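Local atomic coordinates of alpha-14 giardin (Giardia lamblia, PDB entry 3CHL), a protein that probably binds calcium and acidic phospholipids as an annexin, and may link the membrane bilayer to the underlying axoneme in a calcium-regulated way. Residues A[35-40]-A[310-315]; A[41-46]-A[318-323]. All blocks are in the same frame, centred on the assembly; numbering follows the deposited sequence.

Overall arrangement
From the N terminus the chain runs through helix 12-24 into helix 31-38, turns at Tyr-39 and Pro-40, and enters helix 41-55. About 270 residues, mostly helical, then pass before helix 301-310 ends and the C-terminal tail returns to these two helices. Contact 1 (35-40 with 310-315) closes the first long loop on the end of helix 31-38; contact 2 (41-46 with 318-323) closes the second on the start of helix 41-55. The segments alternate along the chain, so the two loops cross. Their centres lie 12 Å apart, and Ser-38 O to Leu-319 N (2.7 Å, a probable hydrogen bond) joins one contact to the other.

Contact 1 of 2, residues A[35-40]-A[310-315]; sequences IARSYP and LWEPVT
Bends at chi2 and chi3 (chi3 -51°) turn the guanidinium of Arg-37 toward the backbone of Glu-312, while in Val-314 the branch CG2 stands anti to its own carbonyl carbon and meets that guanidinium over a face. The polar evidence is a single direct bond: Arg-37 NH1 donates to Glu-312 O at 2.9 Å, with an N-H...O angle of 145°. This oxygen lies close to the guanidinium plane, at its edge. Seen from the acceptor, however, the nitrogen sits well above the carbonyl plane, 47° out of it, so the bond does not follow a lone pair. Val-314 CG2 covers one face of the same group, 3.7 Å from Arg-37 NH1. The two side chains run past each other in opposite senses, and Val-314 CG2 also rests 3.7 Å from Arg-37 O.

In this all-helical annexin fold, the contact brings the C-terminal end of helix 31-38 against the chain that leaves helix 301-310, a helix within the range matched to the fourth annexin repeat. The aliphatic part of Arg-37 packs there on the last turn of helix 301-310: its CD lies 4.0 Å from Leu-310 CA, and its CG lies 4.1 Å from Leu-310 CD2. Ala-36 CB approaches that methyl too, and helix 69-78 supplies Leu-78 as a common neighbour of Ala-36 and Leu-310.

The arginine has a partner in its own helix as well: NH2 forms a salt bridge with Glu-34. Glu-312 meets the arginine through its backbone oxygen, and its carboxylate is paired with Lys-280. A water donates to Pro-313 O and accepts a weak, 3.4 Å bond from Arg-37 NH1; it lies in the guanidinium plane, at the edge, as Glu-312 O does.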
loop_
_atom_site.group_PDB
_atom_site.type_symbol
_atom_site.label_atom_id
_atom_site.label_comp_id
_atom_site.label_asym_id
_atom_site.label_seq_id
_atom_site.Cartn_x
_atom_site.Cartn_y
_atom_site.Cartn_z
ATOM N N ILE A 35 -16.280 -12.349 -2.966
ATOM C CA ILE A 35 -15.488 -13.100 -3.980
ATOM C C ILE A 35 -14.016 -12.718 -3.851
ATOM O O ILE A 35 -13.136 -13.593 -3.813
ATOM C CB ILE A 35 -16.051 -12.860 -5.396
ATOM C CG1 ILE A 35 -17.308 -13.732 -5.627
ATOM C CG2 ILE A 35 -15.020 -13.215 -6.469
ATOM C CD1 ILE A 35 -18.148 -13.201 -6.780
ATOM N N ALA A 36 -13.736 -11.415 -3.718
ATOM C CA ALA A 36 -12.326 -10.989 -3.614
ATOM C C ALA A 36 -11.651 -11.630 -2.396
ATOM O O ALA A 36 -10.432 -11.888 -2.435
ATOM C CB ALA A 36 -12.242 -9.479 -3.450
ATOM N N ARG A 37 -12.413 -11.781 -1.316
ATOM C CA ARG A 37 -11.854 -12.256 -0.018
ATOM C C ARG A 37 -11.804 -13.777 0.068
ATOM O O ARG A 37 -11.167 -14.309 0.981
ATOM C CB ARG A 37 -12.730 -11.754 1.164
ATOM C CG ARG A 37 -12.705 -10.233 1.410
ATOM C CD ARG A 37 -12.858 -9.922 2.933
ATOM N NE ARG A 37 -13.997 -10.629 3.399
ATOM C CZ ARG A 37 -14.318 -11.094 4.611
ATOM N NH1 ARG A 37 -13.590 -10.964 5.721
ATOM N NH2 ARG A 37 -15.479 -11.727 4.673
ATOM N N SER A 38 -12.466 -14.474 -0.866
ATOM C CA SER A 38 -12.671 -15.942 -0.745
ATOM C C SER A 38 -11.785 -16.830 -1.610
ATOM O O SER A 38 -11.748 -18.059 -1.391
ATOM C CB SER A 38 -14.123 -16.276 -1.066
ATOM O OG SER A 38 -14.947 -15.695 -0.091
ATOM N N TYR A 39 -11.100 -16.243 -2.599
ATOM C CA TYR A 39 -10.287 -16.991 -3.539
ATOM C C TYR A 39 -8.897 -16.407 -3.596
ATOM O O TYR A 39 -8.730 -15.216 -3.283
ATOM C CB TYR A 39 -10.921 -16.946 -4.938
ATOM C CG TYR A 39 -12.227 -17.671 -5.027
ATOM C CD1 TYR A 39 -12.268 -19.067 -5.251
ATOM C CD2 TYR A 39 -13.409 -16.992 -4.892
ATOM C CE1 TYR A 39 -13.476 -19.748 -5.350
ATOM C CE2 TYR A 39 -14.622 -17.650 -4.971
ATOM C CZ TYR A 39 -14.649 -19.038 -5.214
ATOM O OH TYR A 39 -15.877 -19.666 -5.287
ATOM N N PRO A 40 -7.887 -17.236 -3.946
ATOM C CA PRO A 40 -6.545 -16.717 -4.137
ATOM C C PRO A 40 -6.537 -15.770 -5.334
ATOM O O PRO A 40 -7.279 -16.001 -6.294
ATOM C CB PRO A 40 -5.680 -17.965 -4.442
ATOM C CG PRO A 40 -6.566 -19.155 -4.303
ATOM C CD PRO A 40 -7.983 -18.698 -4.132
ATOM N N LEU A 310 -13.458 -5.542 3.319
ATOM C CA LEU A 310 -12.126 -5.956 2.866
ATOM C C LEU A 310 -11.124 -5.987 4.001
ATOM O O LEU A 310 -10.245 -6.853 4.071
ATOM C CB LEU A 310 -11.615 -5.023 1.739
ATOM C CG LEU A 310 -12.273 -5.276 0.380
ATOM C CD1 LEU A 310 -11.938 -4.086 -0.480
ATOM C CD2 LEU A 310 -11.760 -6.623 -0.272
ATOM N N TRP A 311 -11.238 -5.018 4.898
ATOM C CA TRP A 311 -10.305 -4.943 6.014
ATOM C C TRP A 311 -10.612 -5.908 7.184
ATOM O O TRP A 311 -9.887 -5.960 8.168
ATOM C CB TRP A 311 -10.219 -3.482 6.489
ATOM C CG TRP A 311 -9.237 -2.674 5.647
ATOM C CD1 TRP A 311 -9.512 -1.574 4.876
ATOM C CD2 TRP A 311 -7.839 -2.945 5.486
ATOM N NE1 TRP A 311 -8.351 -1.120 4.281
ATOM C CE2 TRP A 311 -7.308 -1.930 4.645
ATOM C CE3 TRP A 311 -6.969 -3.926 6.010
ATOM C CZ2 TRP A 311 -5.955 -1.870 4.301
ATOM C CZ3 TRP A 311 -5.641 -3.878 5.668
ATOM C CH2 TRP A 311 -5.137 -2.841 4.806
ATOM N N GLU A 312 -11.717 -6.639 7.082
ATOM C CA GLU A 312 -12.040 -7.611 8.099
ATOM C C GLU A 312 -11.232 -8.888 7.846
ATOM O O GLU A 312 -11.319 -9.486 6.777
ATOM C CB GLU A 312 -13.557 -7.841 8.095
ATOM C CG GLU A 312 -14.069 -8.600 9.267
ATOM C CD GLU A 312 -14.171 -7.771 10.561
ATOM O OE1 GLU A 312 -13.825 -6.569 10.605
ATOM O OE2 GLU A 312 -14.657 -8.344 11.554
ATOM N N PRO A 313 -10.403 -9.295 8.821
ATOM C CA PRO A 313 -9.528 -10.440 8.729
ATOM C C PRO A 313 -10.335 -11.712 8.373
ATOM O O PRO A 313 -11.367 -11.960 8.975
ATOM C CB PRO A 313 -8.967 -10.572 10.157
ATOM C CG PRO A 313 -9.180 -9.229 10.779
ATOM C CD PRO A 313 -10.335 -8.623 10.134
ATOM N N VAL A 314 -9.894 -12.461 7.374
ATOM C CA VAL A 314 -10.555 -13.732 7.008
ATOM C C VAL A 314 -10.091 -14.774 8.055
ATOM O O VAL A 314 -8.910 -14.790 8.408
ATOM C CB VAL A 314 -10.174 -14.171 5.588
ATOM C CG1 VAL A 314 -10.510 -15.639 5.336
ATOM C CG2 VAL A 314 -10.923 -13.322 4.551
ATOM N N THR A 315 -11.010 -15.606 8.538
ATOM C CA THR A 315 -10.723 -16.526 9.664
ATOM C C THR A 315 -10.855 -18.000 9.301
ATOM O O THR A 315 -10.523 -18.890 10.118
ATOM C CB THR A 315 -11.637 -16.241 10.870
ATOM O OG1 THR A 315 -12.996 -16.368 10.459
ATOM C CG2 THR A 315 -11.419 -14.780 11.382
HETATM O O HOH W 1 -13.806 -12.511 8.786
#

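Contact 2 of 2, residues A[41-46]-A[318-323]; sequences PNQLRN and LLSMDD
Hydrogen bonds from the side-chain amide of Gln-43 to the backbone of Met-321 and the hydroxyl of Ser-320 carry this contact. Gln-43 OE1 accepts from Met-321 N at 2.7 Å, and the N-H...O angle of 174° makes the bond almost straight, although the donor is tilted 34° from the carbonyl plane. On the other arm of the amide, Gln-43 NE2 donates to Ser-320 OG at 3.2 Å, with the oxygen near the amide plane. The chain of Gln-43 is extended beyond CG, which carries the amide straight out from the first turn of helix 41-55 to the tail. Ser-320 OG also accepts from Asp-322 N at 3.0 Å, an ST turn that sets the hydroxyl oxygen between its own backbone and the glutamine.

A water adds a longer polar link, accepting from Asn-46 ND2 and donating to Asp-322 OD1. The other carboxylate oxygen, Asp-322 OD2, stands 3.4 Å from Gln-43 NE2, with the amide and carboxylate planes clearly turned from each other.

Apolar packing and van der Waals contact involve Met-321, whose chain bends at chi3 (-94°) and brings CE against the helix backbone at Gln-43, 3.6 Å from Gln-43 O. Its apolar partner is Leu-44, whose CD2 lies 4.0 Å from Met-321 CE, the side chains of Met-321 and Leu-44 crossing at about a right angle. Val-12 and Val-15 of helix 12-24 also touch Met-321, so the C-terminal tail packs on both helix 12-24 and helix 41-55 in the N-terminal part of the annexin.

By using its carbonyl oxygen and its amide NH2 at once, Gln-43 has the rotation of its amide fixed: carbonyl toward the Met-321 N-H, NH2 toward Ser-320 OG. A carboxylate on the NH2 side, that of Asp-322, is consistent with this orientation.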
loop_
_atom_site.group_PDB
_atom_site.type_symbol
_atom_site.label_atom_id
_atom_site.label_comp_id
_atom_site.label_asym_id
_atom_site.label_seq_id
_atom_site.Cartn_x
_atom_site.Cartn_y
_atom_site.Cartn_z
ATOM N N PRO A 41 -5.753 -14.688 -5.255
ATOM C CA PRO A 41 -5.668 -13.711 -6.345
ATOM C C PRO A 41 -5.382 -14.308 -7.748
ATOM O O PRO A 41 -5.940 -13.843 -8.729
ATOM C CB PRO A 41 -4.514 -12.791 -5.906
ATOM C CG PRO A 41 -4.388 -12.953 -4.470
ATOM C CD PRO A 41 -4.903 -14.312 -4.099
ATOM N N ASN A 42 -4.528 -15.329 -7.845
ATOM C CA ASN A 42 -4.268 -15.902 -9.177
ATOM C C ASN A 42 -5.534 -16.504 -9.816
ATOM O O ASN A 42 -5.749 -16.376 -10.987
ATOM C CB ASN A 42 -3.146 -16.942 -9.132
ATOM C CG ASN A 42 -1.746 -16.307 -9.030
ATOM O OD1 ASN A 42 -1.570 -15.074 -9.110
ATOM N ND2 ASN A 42 -0.732 -17.164 -8.843
ATOM N N GLN A 43 -6.351 -17.185 -9.027
ATOM C CA GLN A 43 -7.610 -17.704 -9.502
ATOM C C GLN A 43 -8.583 -16.595 -9.867
ATOM O O GLN A 43 -9.348 -16.739 -10.786
ATOM C CB GLN A 43 -8.229 -18.612 -8.444
ATOM C CG GLN A 43 -7.435 -19.868 -8.176
ATOM C CD GLN A 43 -8.195 -20.857 -7.301
ATOM O OE1 GLN A 43 -9.321 -20.629 -6.888
ATOM N NE2 GLN A 43 -7.571 -21.977 -7.042
ATOM N N LEU A 44 -8.585 -15.485 -9.123
ATOM C CA LEU A 44 -9.459 -14.356 -9.479
ATOM C C LEU A 44 -8.983 -13.741 -10.791
ATOM O O LEU A 44 -9.790 -13.355 -11.611
ATOM C CB LEU A 44 -9.426 -13.288 -8.351
ATOM C CG LEU A 44 -10.006 -13.782 -6.998
ATOM C CD1 LEU A 44 -9.630 -12.815 -5.857
ATOM C CD2 LEU A 44 -11.535 -13.974 -7.086
ATOM N N ARG A 45 -7.663 -13.657 -10.963
ATOM C CA ARG A 45 -7.108 -13.134 -12.207
ATOM C C ARG A 45 -7.562 -14.055 -13.366
ATOM O O ARG A 45 -8.033 -13.554 -14.384
ATOM C CB ARG A 45 -5.561 -13.025 -12.133
ATOM C CG ARG A 45 -4.880 -12.429 -13.416
ATOM C CD ARG A 45 -3.293 -12.529 -13.370
ATOM N NE ARG A 45 -2.746 -13.786 -12.830
ATOM C CZ ARG A 45 -3.103 -15.019 -13.218
ATOM N NH1 ARG A 45 -4.003 -15.182 -14.166
ATOM N NH2 ARG A 45 -2.564 -16.090 -12.665
ATOM N N ASN A 46 -7.416 -15.372 -13.192
ATOM C CA ASN A 46 -7.819 -16.346 -14.253
ATOM C C ASN A 46 -9.302 -16.212 -14.573
ATOM O O ASN A 46 -9.705 -16.256 -15.738
ATOM C CB ASN A 46 -7.497 -17.789 -13.835
ATOM C CG ASN A 46 -5.983 -18.048 -13.704
ATOM O OD1 ASN A 46 -5.186 -17.310 -14.258
ATOM N ND2 ASN A 46 -5.604 -19.088 -12.959
ATOM N N LEU A 318 -9.294 -20.391 2.346
ATOM C CA LEU A 318 -9.854 -19.862 1.095
ATOM C C LEU A 318 -10.544 -20.958 0.325
ATOM O O LEU A 318 -10.213 -22.149 0.463
ATOM C CB LEU A 318 -8.765 -19.257 0.196
ATOM C CG LEU A 318 -7.941 -18.075 0.698
ATOM C CD1 LEU A 318 -6.944 -17.685 -0.376
ATOM C CD2 LEU A 318 -8.906 -16.946 1.033
ATOM N N LEU A 319 -11.508 -20.570 -0.495
ATOM C CA LEU A 319 -12.080 -21.466 -1.465
ATOM C C LEU A 319 -11.089 -21.717 -2.593
ATOM O O LEU A 319 -10.080 -21.016 -2.712
ATOM C CB LEU A 319 -13.390 -20.903 -2.002
ATOM C CG LEU A 319 -14.435 -20.574 -0.928
ATOM C CD1 LEU A 319 -15.685 -19.878 -1.511
ATOM C CD2 LEU A 319 -14.802 -21.849 -0.114
ATOM N N SER A 320 -11.388 -22.746 -3.392
ATOM C CA SER A 320 -10.712 -22.970 -4.664
ATOM C C SER A 320 -11.727 -23.043 -5.792
ATOM O O SER A 320 -12.739 -23.761 -5.717
ATOM C CB SER A 320 -9.834 -24.228 -4.648
ATOM O OG SER A 320 -9.292 -24.477 -5.943
ATOM N N MET A 321 -11.452 -22.285 -6.843
ATOM C CA MET A 321 -12.224 -22.320 -8.050
ATOM C C MET A 321 -11.861 -23.526 -8.911
ATOM O O MET A 321 -12.589 -23.865 -9.841
ATOM C CB MET A 321 -11.965 -21.031 -8.844
ATOM C CG MET A 321 -13.148 -20.162 -8.982
ATOM S SD MET A 321 -12.802 -18.764 -10.082
ATOM C CE MET A 321 -12.311 -17.540 -8.840
ATOM N N ASP A 322 -10.746 -24.172 -8.589
ATOM C CA ASP A 322 -10.180 -25.238 -9.412
ATOM C C ASP A 322 -10.634 -26.585 -8.906
ATOM O O ASP A 322 -10.380 -27.599 -9.539
ATOM C CB ASP A 322 -8.633 -25.180 -9.400
ATOM C CG ASP A 322 -8.074 -23.993 -10.170
ATOM O OD1 ASP A 322 -8.816 -23.378 -10.979
ATOM O OD2 ASP A 322 -6.871 -23.661 -9.949
ATOM N N ASP A 323 -11.347 -26.565 -7.787
ATOM C CA ASP A 323 -11.727 -27.739 -7.003
ATOM C C ASP A 323 -12.935 -28.463 -7.591
ATOM O O ASP A 323 -13.223 -29.608 -7.225
ATOM C CB ASP A 323 -12.087 -27.285 -5.580
ATOM C CG ASP A 323 -11.470 -28.158 -4.508
ATOM O OD1 ASP A 323 -11.682 -29.398 -4.541
ATOM O OD2 ASP A 323 -10.782 -27.599 -3.615
HETATM O O HOH W 2 -7.764 -20.732 -12.035
#